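Local coordinates for T-lymphoma invasion and metastasis-inducing protein 1 (Homo sapiens, PDB 4K2P) that probably activates Rac-type small GTPases as a guanine nucleotide exchange factor, its PH-CC-Ex region serving phosphoinositide binding and protein-protein interaction, at residues 184-189 / 215-220; 12-17 / 101-106; 115-120 / 196-201. The protein carries 5 engineered substitutions. All blocks are in the same frame, centred on the assembly; numbering follows the deposited sequence.

How the interactions relate
Interactions 1 and 3 share helix 168-203, which reaches the 215-220 turn through one part and helix 106-128 through another; their centres lie 22 Å apart. Interaction 2 stands on the other side of the chain's centre from interaction 1, about 31 Å between centres, and joins two strands of the PH domain; strand 98-102 then leads into helix 106-128, used in interaction 3. All three are largely buried, though F216 of interaction 1 is exposed. Their chemistry differs: a carboxylate grips a helix start in interaction 1, main-chain bonds pair strands in interaction 2, and aromatic and small side chains interlock between helices in interaction 3.

Interaction 1 (184-189 / 215-220); sequences NLEQFQ and AFASRP. With CA (calcium ion), chain E.
E186 and S218 carry the polar half of this contact. The backbone N of S218 gives a nearly straight bond to E186 OE2 (2.9 Å, 174° at the hydrogen), arriving from above the carboxylate plane. S218 OG lies 3.2 Å from the same OE2, but its proton also has another acceptor within reach. Water 1 bridges the two residues, donating to E186 OE1 at 2.9 Å and hydrogen-bonded to S218 OG. E186 is extended beyond CG (chi2 -175°), which carries CD outward from the helix. T221 OG1 also bonds OE2, and R243 forms a salt bridge with OE1, a pairing likely to stabilise the carboxylate's negative charge. An alanine at E186 would probably leave the S218 N-H and the R243 charge without their carboxylate mate.

The flat groups of Q189 and F216 stack, amide and ring planes only 11° apart. Q189 CD lies 3.6 Å above the ring plane over its centre, and NE2 comes 3.4 Å from F216 CZ on that face. Q189 CG adds a CH-pi contact, 3.9 Å from the ring centroid.

N184 OD1 binds the calcium ion at 2.3 Å together with five waters, and its ND2 bonds D151.

S218 is the N-cap of helix 219-228, so E186 ties the middle of helix 168-203 to the start of helix 219-228 within the CC-Ex region. Helix 233-241 adds F236 against E186 and A217, and helix 133-161 meets Q189 through I148.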
ATOM      1  N   ASN A 184      -4.162 -15.100   5.299  1.00 22.17           N
ATOM      2  CA  ASN A 184      -5.121 -14.190   5.917  1.00 23.05           C
ATOM      3  C   ASN A 184      -4.397 -13.193   6.790  1.00 22.98           C
ATOM      4  O   ASN A 184      -4.746 -12.019   6.830  1.00 22.50           O
ATOM      5  CB  ASN A 184      -6.150 -14.933   6.770  1.00 23.10           C
ATOM      6  CG  ASN A 184      -7.138 -15.724   5.949  1.00 26.45           C
ATOM      7  OD1 ASN A 184      -7.200 -15.597   4.733  1.00 25.75           O
ATOM      8  ND2 ASN A 184      -7.936 -16.540   6.621  1.00 31.20           N
ATOM      9  N   LEU A 185      -3.394 -13.687   7.506  1.00 23.31           N
ATOM     10  CA  LEU A 185      -2.655 -12.880   8.459  1.00 23.57           C
ATOM     11  C   LEU A 185      -1.776 -11.858   7.731  1.00 22.83           C
ATOM     12  O   LEU A 185      -1.607 -10.745   8.212  1.00 22.10           O
ATOM     13  CB  LEU A 185      -1.829 -13.782   9.383  1.00 25.56           C
ATOM     14  CG  LEU A 185      -2.678 -14.510  10.424  1.00 25.73           C
ATOM     15  CD1 LEU A 185      -1.910 -15.644  11.090  1.00 27.46           C
ATOM     16  CD2 LEU A 185      -3.177 -13.539  11.476  1.00 26.77           C
ATOM     17  N   GLU A 186      -1.252 -12.221   6.567  1.00 23.40           N
ATOM     18  CA  GLU A 186      -0.527 -11.268   5.734  1.00 25.88           C
ATOM     19  C   GLU A 186      -1.421 -10.114   5.325  1.00 26.13           C
ATOM     20  O   GLU A 186      -1.011  -8.956   5.364  1.00 25.96           O
ATOM     21  CB  GLU A 186       0.011 -11.923   4.472  1.00 30.24           C
ATOM     22  CG  GLU A 186       1.263 -12.733   4.649  1.00 34.14           C
ATOM     23  CD  GLU A 186       1.771 -13.244   3.316  1.00 35.61           C
ATOM     24  OE1 GLU A 186       0.959 -13.806   2.553  1.00 38.13           O
ATOM     25  OE2 GLU A 186       2.963 -13.051   3.009  1.00 32.80           O
ATOM     26  N   GLN A 187      -2.640 -10.455   4.920  1.00 25.73           N
ATOM     27  CA  GLN A 187      -3.626  -9.483   4.469  1.00 26.93           C
ATOM     28  C   GLN A 187      -4.033  -8.574   5.621  1.00 24.38           C
ATOM     29  O   GLN A 187      -4.129  -7.361   5.453  1.00 25.46           O
ATOM     30  CB  GLN A 187      -4.841 -10.210   3.891  1.00 33.79           C
ATOM     31  CG  GLN A 187      -6.035  -9.334   3.504  1.00 43.87           C
ATOM     32  CD  GLN A 187      -5.782  -8.500   2.266  1.00 54.28           C
ATOM     33  OE1 GLN A 187      -5.778  -9.017   1.147  1.00 61.18           O
ATOM     34  NE2 GLN A 187      -5.590  -7.196   2.456  1.00 55.51           N
ATOM     35  N   PHE A 188      -4.248  -9.163   6.793  1.00 20.87           N
ATOM     36  CA  PHE A 188      -4.709  -8.423   7.957  1.00 21.76           C
ATOM     37  C   PHE A 188      -3.635  -7.455   8.445  1.00 22.86           C
ATOM     38  O   PHE A 188      -3.947  -6.331   8.837  1.00 23.72           O
ATOM     39  CB  PHE A 188      -5.093  -9.363   9.107  1.00 24.19           C
ATOM     40  CG  PHE A 188      -6.357 -10.155   8.883  1.00 25.37           C
ATOM     41  CD1 PHE A 188      -7.363  -9.697   8.048  1.00 29.11           C
ATOM     42  CD2 PHE A 188      -6.546 -11.359   9.538  1.00 26.61           C
ATOM     43  CE1 PHE A 188      -8.523 -10.437   7.861  1.00 32.32           C
ATOM     44  CE2 PHE A 188      -7.701 -12.099   9.349  1.00 29.04           C
ATOM     45  CZ  PHE A 188      -8.691 -11.629   8.512  1.00 32.05           C
ATOM     46  N   GLN A 189      -2.380  -7.899   8.435  1.00 21.23           N
ATOM     47  CA  GLN A 189      -1.273  -7.093   8.937  1.00 22.04           C
ATOM     48  C   GLN A 189      -0.989  -5.936   7.999  1.00 20.73           C
ATOM     49  O   GLN A 189      -0.566  -4.868   8.428  1.00 20.80           O
ATOM     50  CB  GLN A 189      -0.010  -7.931   9.111  1.00 23.78           C
ATOM     51  CG  GLN A 189      -0.089  -8.957  10.224  1.00 25.84           C
ATOM     52  CD  GLN A 189      -0.021  -8.337  11.598  1.00 26.33           C
ATOM     53  OE1 GLN A 189       0.070  -7.122  11.745  1.00 25.35           O
ATOM     54  NE2 GLN A 189      -0.071  -9.172  12.615  1.00 27.42           N
ATOM     55  N   ALA A 215       8.439  -8.477   8.479  1.00 32.23           N
ATOM     56  CA  ALA A 215       8.655  -9.734   9.185  1.00 32.78           C
ATOM     57  C   ALA A 215       7.445 -10.671   9.064  1.00 31.30           C
ATOM     58  O   ALA A 215       7.563 -11.863   9.288  1.00 34.02           O
ATOM     59  CB  ALA A 215       8.971  -9.464  10.649  1.00 32.29           C
ATOM     60  N   PHE A 216       6.285 -10.130   8.703  1.00 29.90           N
ATOM     61  CA  PHE A 216       5.073 -10.934   8.540  1.00 28.74           C
ATOM     62  C   PHE A 216       4.944 -11.547   7.152  1.00 29.73           C
ATOM     63  O   PHE A 216       4.042 -12.341   6.909  1.00 29.18           O
ATOM     64  CB  PHE A 216       3.823 -10.090   8.829  1.00 29.49           C
ATOM     65  CG  PHE A 216       3.637  -9.778  10.279  1.00 30.59           C
ATOM     66  CD1 PHE A 216       3.322 -10.784  11.171  1.00 32.27           C
ATOM     67  CD2 PHE A 216       3.789  -8.487  10.752  1.00 30.94           C
ATOM     68  CE1 PHE A 216       3.163 -10.512  12.508  1.00 34.23           C
ATOM     69  CE2 PHE A 216       3.634  -8.203  12.087  1.00 32.12           C
ATOM     70  CZ  PHE A 216       3.316  -9.221  12.971  1.00 34.23           C
ATOM     71  N   ALA A 217       5.835 -11.186   6.237  1.00 30.63           N
ATOM     72  CA  ALA A 217       5.813 -11.783   4.908  1.00 31.37           C
ATOM     73  C   ALA A 217       6.130 -13.274   5.000  1.00 32.25           C
ATOM     74  O   ALA A 217       7.134 -13.674   5.578  1.00 32.23           O
ATOM     75  CB  ALA A 217       6.805 -11.081   3.978  1.00 31.75           C
ATOM     76  N   SER A 218       5.263 -14.082   4.408  1.00 31.61           N
ATOM     77  CA  SER A 218       5.427 -15.532   4.366  1.00 32.02           C
ATOM     78  C   SER A 218       6.545 -15.925   3.413  1.00 34.40           C
ATOM     79  O   SER A 218       7.066 -15.081   2.688  1.00 34.44           O
ATOM     80  CB  SER A 218       4.118 -16.184   3.938  1.00 31.49           C
ATOM     81  OG  SER A 218       3.928 -16.028   2.545  1.00 32.43           O
ATOM     82  N   ARG A 219       6.934 -17.198   3.422  1.00 31.58           N
ATOM     83  CA  ARG A 219       7.991 -17.655   2.532  1.00 31.20           C
ATOM     84  C   ARG A 219       7.623 -17.461   1.062  1.00 31.59           C
ATOM     85  O   ARG A 219       8.432 -16.931   0.309  1.00 30.57           O
ATOM     86  CB  ARG A 219       8.357 -19.117   2.810  1.00 33.42           C
ATOM     87  CG  ARG A 219       9.511 -19.614   1.954  1.00 34.91           C
ATOM     88  CD  ARG A 219       9.855 -21.057   2.242  1.00 40.45           C
ATOM     89  NE  ARG A 219      10.765 -21.601   1.232  1.00 43.14           N
ATOM     90  CZ  ARG A 219      12.031 -21.943   1.439  1.00 48.32           C
ATOM     91  NH1 ARG A 219      12.591 -21.770   2.619  1.00 53.91           N
ATOM     92  NH2 ARG A 219      12.754 -22.440   0.447  1.00 48.69           N
ATOM     93  N   PRO A 220       6.401 -17.848   0.651  1.00 33.53           N
ATOM     94  CA  PRO A 220       6.068 -17.630  -0.764  1.00 32.19           C
ATOM     95  C   PRO A 220       6.111 -16.160  -1.171  1.00 27.91           C
ATOM     96  O   PRO A 220       6.508 -15.842  -2.294  1.00 26.15           O
ATOM     97  CB  PRO A 220       4.639 -18.168  -0.884  1.00 35.65           C
ATOM     98  CG  PRO A 220       4.454 -19.083   0.266  1.00 38.70           C
ATOM     99  CD  PRO A 220       5.379 -18.648   1.353  1.00 37.84           C
TER
HETATM  100 CA    CA E1001      -7.863 -15.483   2.521  1.00 53.24          CA
HETATM  101  O   HOH W   1       1.322 -16.607   1.996  1.00 40.25           O
HETATM  102  O   HOH W   2      -9.476 -14.294   1.127  1.00 39.86           O
HETATM  103  O   HOH W   3      -6.075 -17.063   2.516  1.00 35.45           O
HETATM  104  O   HOH W   4      -8.593 -17.302   1.086  1.00 45.28           O
HETATM  105  O   HOH W   5      -6.863 -13.287   2.854  1.00 46.96           O
HETATM  106  O   HOH W   6      -9.866 -15.646   3.923  1.00 39.96           O

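Interaction 2 (12-17 / 101-106); sequences GALAVK and FQTTSQ
F101 chi1 of -58° puts CG anti to the carbonyl carbon; in V16, chi1 of -175° puts CG1 anti to the backbone N, leaving CG2 anti to the carbonyl carbon, and the two side chains run side by side in the same direction. V16 CG2 meets the ring at F101 CD1, 3.7 Å away, while CG1 approaches CE1. L14 reaches the same CD1 with its CD1 methyl at 3.9 Å, the two side chains crossing at a slant. Its other methyl, CD2, lies 3.8 Å from T103 CB and also packs against the carbonyl oxygen of Q102.

A15 and Q102 form the antiparallel hydrogen-bonded pair. A15 N donates to Q102 O at 3.2 Å, in the carbonyl plane and on a lone pair; Q102 N returns the bond to A15 O at 2.9 Å, tilted 26° from that carbonyl's plane. V16 and F101 follow as the non-hydrogen-bonded pair. This joins the first and last strands of the PH-domain sheet, the antiparallel framework whose interior receives L14, V16 and F101. F50 touches both V16 and F101, F89 meets the F101 ring, and W112 of helix 106-128 packs on L14.

On the other face, A15 CB sits 4.0 Å from Q102 OE1, and Q102 NE2 bonds D86 O. Where the strands part, waters 7 and 8 both donate to A13 O; water 7 also donates to Q102 O at 2.7 Å, and water 8 bonds T103 OG1.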
ATOM      1  N   GLY A  12       1.639  19.639  -7.114  1.00 25.64           N
ATOM      2  CA  GLY A  12       3.016  20.070  -7.256  1.00 28.08           C
ATOM      3  C   GLY A  12       3.740  19.368  -8.387  1.00 25.84           C
ATOM      4  O   GLY A  12       3.268  18.374  -8.913  1.00 24.84           O
ATOM      5  N   ALA A  13       4.897  19.896  -8.751  1.00 24.00           N
ATOM      6  CA  ALA A  13       5.724  19.314  -9.788  1.00 24.17           C
ATOM      7  C   ALA A  13       6.530  18.153  -9.203  1.00 27.09           C
ATOM      8  O   ALA A  13       7.229  18.321  -8.212  1.00 28.49           O
ATOM      9  CB  ALA A  13       6.638  20.369 -10.385  1.00 27.16           C
ATOM     10  N   LEU A  14       6.403  16.981  -9.815  1.00 24.55           N
ATOM     11  CA  LEU A  14       7.084  15.774  -9.366  1.00 26.02           C
ATOM     12  C   LEU A  14       7.726  15.051 -10.532  1.00 24.92           C
ATOM     13  O   LEU A  14       7.185  15.056 -11.638  1.00 24.57           O
ATOM     14  CB  LEU A  14       6.104  14.821  -8.683  1.00 25.03           C
ATOM     15  CG  LEU A  14       5.409  15.318  -7.417  1.00 26.20           C
ATOM     16  CD1 LEU A  14       4.285  14.357  -7.002  1.00 25.78           C
ATOM     17  CD2 LEU A  14       6.422  15.494  -6.302  1.00 25.54           C
ATOM     18  N   ALA A  15       8.877  14.431 -10.285  1.00 22.23           N
ATOM     19  CA  ALA A  15       9.415  13.436 -11.202  1.00 21.76           C
ATOM     20  C   ALA A  15       8.714  12.122 -10.871  1.00 20.85           C
ATOM     21  O   ALA A  15       8.456  11.839  -9.706  1.00 19.56           O
ATOM     22  CB  ALA A  15      10.919  13.309 -11.063  1.00 23.45           C
ATOM     23  N   VAL A  16       8.395  11.334 -11.892  1.00 23.22           N
ATOM     24  CA  VAL A  16       7.542  10.153 -11.734  1.00 22.39           C
ATOM     25  C   VAL A  16       8.072   9.007 -12.578  1.00 22.44           C
ATOM     26  O   VAL A  16       8.592   9.215 -13.677  1.00 23.37           O
ATOM     27  CB  VAL A  16       6.086  10.439 -12.137  1.00 28.99           C
ATOM     28  CG1 VAL A  16       5.200   9.226 -11.849  1.00 29.46           C
ATOM     29  CG2 VAL A  16       5.555  11.672 -11.393  1.00 30.05           C
ATOM     30  N   LYS A  17       7.936   7.795 -12.050  1.00 23.17           N
ATOM     31  CA  LYS A  17       8.457   6.599 -12.684  1.00 26.61           C
ATOM     32  C   LYS A  17       7.575   5.414 -12.296  1.00 24.75           C
ATOM     33  O   LYS A  17       7.372   5.185 -11.115  1.00 20.50           O
ATOM     34  CB  LYS A  17       9.893   6.395 -12.217  1.00 32.01           C
ATOM     35  CG  LYS A  17      10.657   5.274 -12.830  1.00 39.08           C
ATOM     36  CD  LYS A  17      12.082   5.377 -12.337  1.00 46.70           C
ATOM     37  CE  LYS A  17      12.952   4.297 -12.892  1.00 54.25           C
ATOM     38  NZ  LYS A  17      14.351   4.779 -13.032  1.00 60.17           N
ATOM     39  N   PHE A 101       7.944   8.633  -6.952  1.00 18.69           N
ATOM     40  CA  PHE A 101       7.836  10.076  -7.071  1.00 19.87           C
ATOM     41  C   PHE A 101       9.055  10.716  -6.413  1.00 22.28           C
ATOM     42  O   PHE A 101       9.489  10.252  -5.362  1.00 23.72           O
ATOM     43  CB  PHE A 101       6.572  10.599  -6.393  1.00 21.34           C
ATOM     44  CG  PHE A 101       5.299  10.013  -6.912  1.00 23.08           C
ATOM     45  CD1 PHE A 101       4.625  10.597  -7.978  1.00 23.08           C
ATOM     46  CD2 PHE A 101       4.744   8.904  -6.305  1.00 23.01           C
ATOM     47  CE1 PHE A 101       3.434  10.066  -8.439  1.00 25.07           C
ATOM     48  CE2 PHE A 101       3.551   8.372  -6.760  1.00 25.10           C
ATOM     49  CZ  PHE A 101       2.895   8.953  -7.828  1.00 24.87           C
ATOM     50  N   GLN A 102       9.605  11.765  -7.023  1.00 21.41           N
ATOM     51  CA  GLN A 102      10.675  12.543  -6.404  1.00 22.33           C
ATOM     52  C   GLN A 102      10.234  13.997  -6.241  1.00 23.93           C
ATOM     53  O   GLN A 102       9.778  14.635  -7.199  1.00 23.44           O
ATOM     54  CB  GLN A 102      11.965  12.484  -7.226  1.00 24.43           C
ATOM     55  CG  GLN A 102      13.168  13.179  -6.543  1.00 27.21           C
ATOM     56  CD  GLN A 102      14.349  13.403  -7.477  1.00 32.17           C
ATOM     57  OE1 GLN A 102      14.185  13.510  -8.692  1.00 32.90           O
ATOM     58  NE2 GLN A 102      15.547  13.481  -6.908  1.00 34.97           N
ATOM     59  N   THR A 103      10.374  14.501  -5.019  1.00 25.21           N
ATOM     60  CA  THR A 103      10.099  15.892  -4.699  1.00 29.06           C
ATOM     61  C   THR A 103      11.414  16.593  -4.271  1.00 28.14           C
ATOM     62  O   THR A 103      12.508  16.092  -4.552  1.00 30.06           O
ATOM     63  CB  THR A 103       9.003  15.977  -3.610  1.00 28.24           C
ATOM     64  OG1 THR A 103       8.606  17.338  -3.404  1.00 27.79           O
ATOM     65  CG2 THR A 103       9.481  15.362  -2.306  1.00 32.42           C
ATOM     66  N   THR A 104      11.308  17.740  -3.601  1.00 27.58           N
ATOM     67  CA  THR A 104      12.418  18.682  -3.466  1.00 26.92           C
ATOM     68  C   THR A 104      13.055  18.708  -2.086  1.00 27.06           C
ATOM     69  O   THR A 104      14.158  19.216  -1.929  1.00 28.66           O
ATOM     70  CB  THR A 104      11.951  20.117  -3.784  1.00 29.28           C
ATOM     71  OG1 THR A 104      10.715  20.368  -3.103  1.00 29.86           O
ATOM     72  CG2 THR A 104      11.742  20.298  -5.273  1.00 27.61           C
ATOM     73  N   SER A 105      12.356  18.183  -1.085  1.00 27.94           N
ATOM     74  CA  SER A 105      12.852  18.213   0.287  1.00 30.48           C
ATOM     75  C   SER A 105      12.118  17.209   1.149  1.00 29.48           C
ATOM     76  O   SER A 105      11.112  16.639   0.741  1.00 27.13           O
ATOM     77  CB  SER A 105      12.703  19.615   0.893  1.00 35.16           C
ATOM     78  OG  SER A 105      11.338  19.957   1.056  1.00 34.64           O
ATOM     79  N   GLN A 106      12.626  16.997   2.353  1.00 29.67           N
ATOM     80  CA  GLN A 106      12.001  16.076   3.289  1.00 29.33           C
ATOM     81  C   GLN A 106      10.631  16.603   3.708  1.00 28.00           C
ATOM     82  O   GLN A 106       9.678  15.837   3.867  1.00 26.42           O
ATOM     83  CB  GLN A 106      12.903  15.870   4.512  1.00 35.64           C
ATOM     84  CG  GLN A 106      12.332  14.920   5.556  1.00 38.77           C
ATOM     85  CD  GLN A 106      11.994  13.559   4.983  1.00 37.90           C
ATOM     86  OE1 GLN A 106      12.617  13.098   4.026  1.00 36.18           O
ATOM     87  NE2 GLN A 106      10.993  12.913   5.559  1.00 39.54           N
TER
HETATM   88  O   HOH W   7      10.191  17.293  -7.692  1.00 32.73           O
HETATM   89  O   HOH W   8       7.222  18.766  -5.602  1.00 37.43           O

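Interaction 3 (115-120 / 196-201); sequences AIHSAC and RCYLAS
S201 OG and H117 ND1 make the polar bond between the helices, 3.1 Å long with an angle of 142°, and either atom could be the donor. The hydroxyl lies at the imidazole edge, in the plane of the ring. C197 O is a further possible acceptor for S201 OG, within its own helix. The other ring nitrogen, H117 NE2, bonds V76 N, so the ring is held through both nitrogens and its rotation is likely to be restricted.

C197 CB packs 3.6 Å from H117 CE1, its sulfur oblique to the ring. Y198 crosses H117 at about a right angle as a side chain, with ring planes 53° apart and Y198 CE1 4.0 Å from H117 CD2. Over one face of the tyrosine comes C120 in a CH-pi contact: CB stands 3.3 Å above the ring plane, offset toward the rim, and is 3.4 Å from Y198 CZ. The C120 sulfur lies oblique to the same ring in a sulfur-aromatic contact, with SG 3.8 Å from Y198 OH. The Y198 hydroxyl bonds S74 O and R194.

The axes of the two short helical segments approach to 8.4 Å at a signed angle of -112°, a steep crossing in which H117 and Y198 pack between the helices. Helix 106-128 is the C-terminal helix characteristic of the PH fold, and here helix 168-203 of the CC-Ex region docks against it, joining the two parts of the chain.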
ATOM      1  N   ALA A 115      -0.980  14.212   2.599  1.00 25.03           N
ATOM      2  CA  ALA A 115      -2.134  14.563   1.777  1.00 24.93           C
ATOM      3  C   ALA A 115      -2.780  13.318   1.172  1.00 25.20           C
ATOM      4  O   ALA A 115      -4.005  13.202   1.139  1.00 25.04           O
ATOM      5  CB  ALA A 115      -1.733  15.531   0.680  1.00 26.70           C
ATOM      6  N   ILE A 116      -1.965  12.380   0.703  1.00 22.63           N
ATOM      7  CA  ILE A 116      -2.510  11.204   0.034  1.00 23.88           C
ATOM      8  C   ILE A 116      -3.192  10.295   1.052  1.00 22.44           C
ATOM      9  O   ILE A 116      -4.272   9.776   0.789  1.00 23.70           O
ATOM     10  CB  ILE A 116      -1.437  10.435  -0.735  1.00 24.81           C
ATOM     11  CG1 ILE A 116      -0.927  11.287  -1.899  1.00 25.58           C
ATOM     12  CG2 ILE A 116      -2.003   9.126  -1.289  1.00 27.95           C
ATOM     13  CD1 ILE A 116       0.374  10.811  -2.501  1.00 25.66           C
ATOM     14  N   HIS A 117      -2.576  10.130   2.218  1.00 21.16           N
ATOM     15  CA  HIS A 117      -3.129   9.283   3.267  1.00 23.07           C
ATOM     16  C   HIS A 117      -4.407   9.891   3.824  1.00 25.72           C
ATOM     17  O   HIS A 117      -5.330   9.175   4.193  1.00 28.49           O
ATOM     18  CB  HIS A 117      -2.112   9.080   4.392  1.00 21.17           C
ATOM     19  CG  HIS A 117      -1.074   8.057   4.073  1.00 18.37           C
ATOM     20  ND1 HIS A 117       0.053   7.866   4.839  1.00 18.95           N
ATOM     21  CD2 HIS A 117      -0.997   7.169   3.058  1.00 18.08           C
ATOM     22  CE1 HIS A 117       0.784   6.906   4.307  1.00 19.21           C
ATOM     23  NE2 HIS A 117       0.163   6.458   3.231  1.00 19.69           N
ATOM     24  N   SER A 118      -4.462  11.217   3.866  1.00 25.78           N
ATOM     25  CA  SER A 118      -5.654  11.917   4.333  1.00 27.66           C
ATOM     26  C   SER A 118      -6.807  11.664   3.386  1.00 25.38           C
ATOM     27  O   SER A 118      -7.937  11.473   3.811  1.00 24.86           O
ATOM     28  CB  SER A 118      -5.397  13.417   4.458  1.00 32.82           C
ATOM     29  OG  SER A 118      -4.609  13.695   5.599  1.00 37.18           O
ATOM     30  N   ALA A 119      -6.508  11.694   2.094  1.00 26.07           N
ATOM     31  CA  ALA A 119      -7.502  11.432   1.073  1.00 27.69           C
ATOM     32  C   ALA A 119      -8.015  10.004   1.208  1.00 27.11           C
ATOM     33  O   ALA A 119      -9.204   9.755   1.072  1.00 27.15           O
ATOM     34  CB  ALA A 119      -6.917  11.660  -0.313  1.00 28.25           C
ATOM     35  N   CYS A 120      -7.102   9.069   1.450  1.00 24.40           N
ATOM     36  CA  CYS A 120      -7.468   7.667   1.610  1.00 25.12           C
ATOM     37  C   CYS A 120      -8.335   7.481   2.842  1.00 25.36           C
ATOM     38  O   CYS A 120      -9.273   6.692   2.842  1.00 28.01           O
ATOM     39  CB  CYS A 120      -6.223   6.790   1.701  1.00 24.02           C
ATOM     40  SG  CYS A 120      -5.362   6.620   0.130  1.00 26.70           S
ATOM     41  N   ARG A 196      -3.040   2.306  10.136  1.00 28.21           N
ATOM     42  CA  ARG A 196      -2.173   3.024  11.060  1.00 29.18           C
ATOM     43  C   ARG A 196      -1.437   4.157  10.351  1.00 29.59           C
ATOM     44  O   ARG A 196      -1.086   5.163  10.966  1.00 30.76           O
ATOM     45  CB  ARG A 196      -1.182   2.071  11.715  1.00 29.05           C
ATOM     46  CG  ARG A 196      -1.781   1.295  12.863  1.00 31.03           C
ATOM     47  CD  ARG A 196      -0.801   0.305  13.453  1.00 34.21           C
ATOM     48  NE  ARG A 196      -1.384  -0.369  14.608  1.00 40.50           N
ATOM     49  CZ  ARG A 196      -1.028  -1.571  15.046  1.00 43.57           C
ATOM     50  NH1 ARG A 196      -0.092  -2.268  14.415  1.00 43.15           N
ATOM     51  NH2 ARG A 196      -1.622  -2.080  16.117  1.00 46.15           N
ATOM     52  N   CYS A 197      -1.199   3.993   9.059  1.00 26.78           N
ATOM     53  CA  CYS A 197      -0.612   5.065   8.277  1.00 27.69           C
ATOM     54  C   CYS A 197      -1.608   6.210   8.154  1.00 29.05           C
ATOM     55  O   CYS A 197      -1.247   7.380   8.311  1.00 31.08           O
ATOM     56  CB  CYS A 197      -0.205   4.575   6.888  1.00 27.58           C
ATOM     57  SG  CYS A 197       1.331   3.647   6.840  1.00 29.34           S
ATOM     58  N   TYR A 198      -2.861   5.867   7.865  1.00 28.50           N
ATOM     59  CA  TYR A 198      -3.917   6.869   7.693  1.00 29.42           C
ATOM     60  C   TYR A 198      -4.131   7.639   8.979  1.00 30.74           C
ATOM     61  O   TYR A 198      -4.267   8.862   8.983  1.00 31.64           O
ATOM     62  CB  TYR A 198      -5.235   6.213   7.285  1.00 29.95           C
ATOM     63  CG  TYR A 198      -5.223   5.492   5.961  1.00 29.05           C
ATOM     64  CD1 TYR A 198      -4.122   5.547   5.106  1.00 27.45           C
ATOM     65  CD2 TYR A 198      -6.322   4.751   5.566  1.00 28.98           C
ATOM     66  CE1 TYR A 198      -4.134   4.880   3.892  1.00 26.78           C
ATOM     67  CE2 TYR A 198      -6.343   4.091   4.373  1.00 29.02           C
ATOM     68  CZ  TYR A 198      -5.248   4.147   3.538  1.00 26.90           C
ATOM     69  OH  TYR A 198      -5.307   3.473   2.344  1.00 26.57           O
ATOM     70  N   LEU A 199      -4.162   6.904  10.080  1.00 30.73           N
ATOM     71  CA  LEU A 199      -4.423   7.494  11.381  1.00 34.89           C
ATOM     72  C   LEU A 199      -3.283   8.418  11.766  1.00 36.15           C
ATOM     73  O   LEU A 199      -3.508   9.497  12.299  1.00 36.25           O
ATOM     74  CB  LEU A 199      -4.610   6.411  12.443  1.00 35.91           C
ATOM     75  CG  LEU A 199      -4.930   6.919  13.851  1.00 41.61           C
ATOM     76  CD1 LEU A 199      -6.224   7.726  13.873  1.00 47.81           C
ATOM     77  CD2 LEU A 199      -5.010   5.764  14.823  1.00 40.28           C
ATOM     78  N   ALA A 200      -2.056   7.984  11.496  1.00 36.57           N
ATOM     79  CA  ALA A 200      -0.878   8.767  11.846  1.00 40.11           C
ATOM     80  C   ALA A 200      -0.872  10.075  11.068  1.00 40.74           C
ATOM     81  O   ALA A 200      -0.506  11.129  11.590  1.00 42.17           O
ATOM     82  CB  ALA A 200       0.382   7.975  11.570  1.00 40.67           C
ATOM     83  N   SER A 201      -1.300  10.001   9.816  1.00 38.07           N
ATOM     84  CA  SER A 201      -1.302  11.158   8.944  1.00 40.32           C
ATOM     85  C   SER A 201      -2.320  12.193   9.419  1.00 38.97           C
ATOM     86  O   SER A 201      -2.081  13.390   9.296  1.00 39.88           O
ATOM     87  CB  SER A 201      -1.574  10.730   7.502  1.00 44.72           C
ATOM     88  OG  SER A 201      -0.428  10.085   6.952  1.00 46.40           O
TER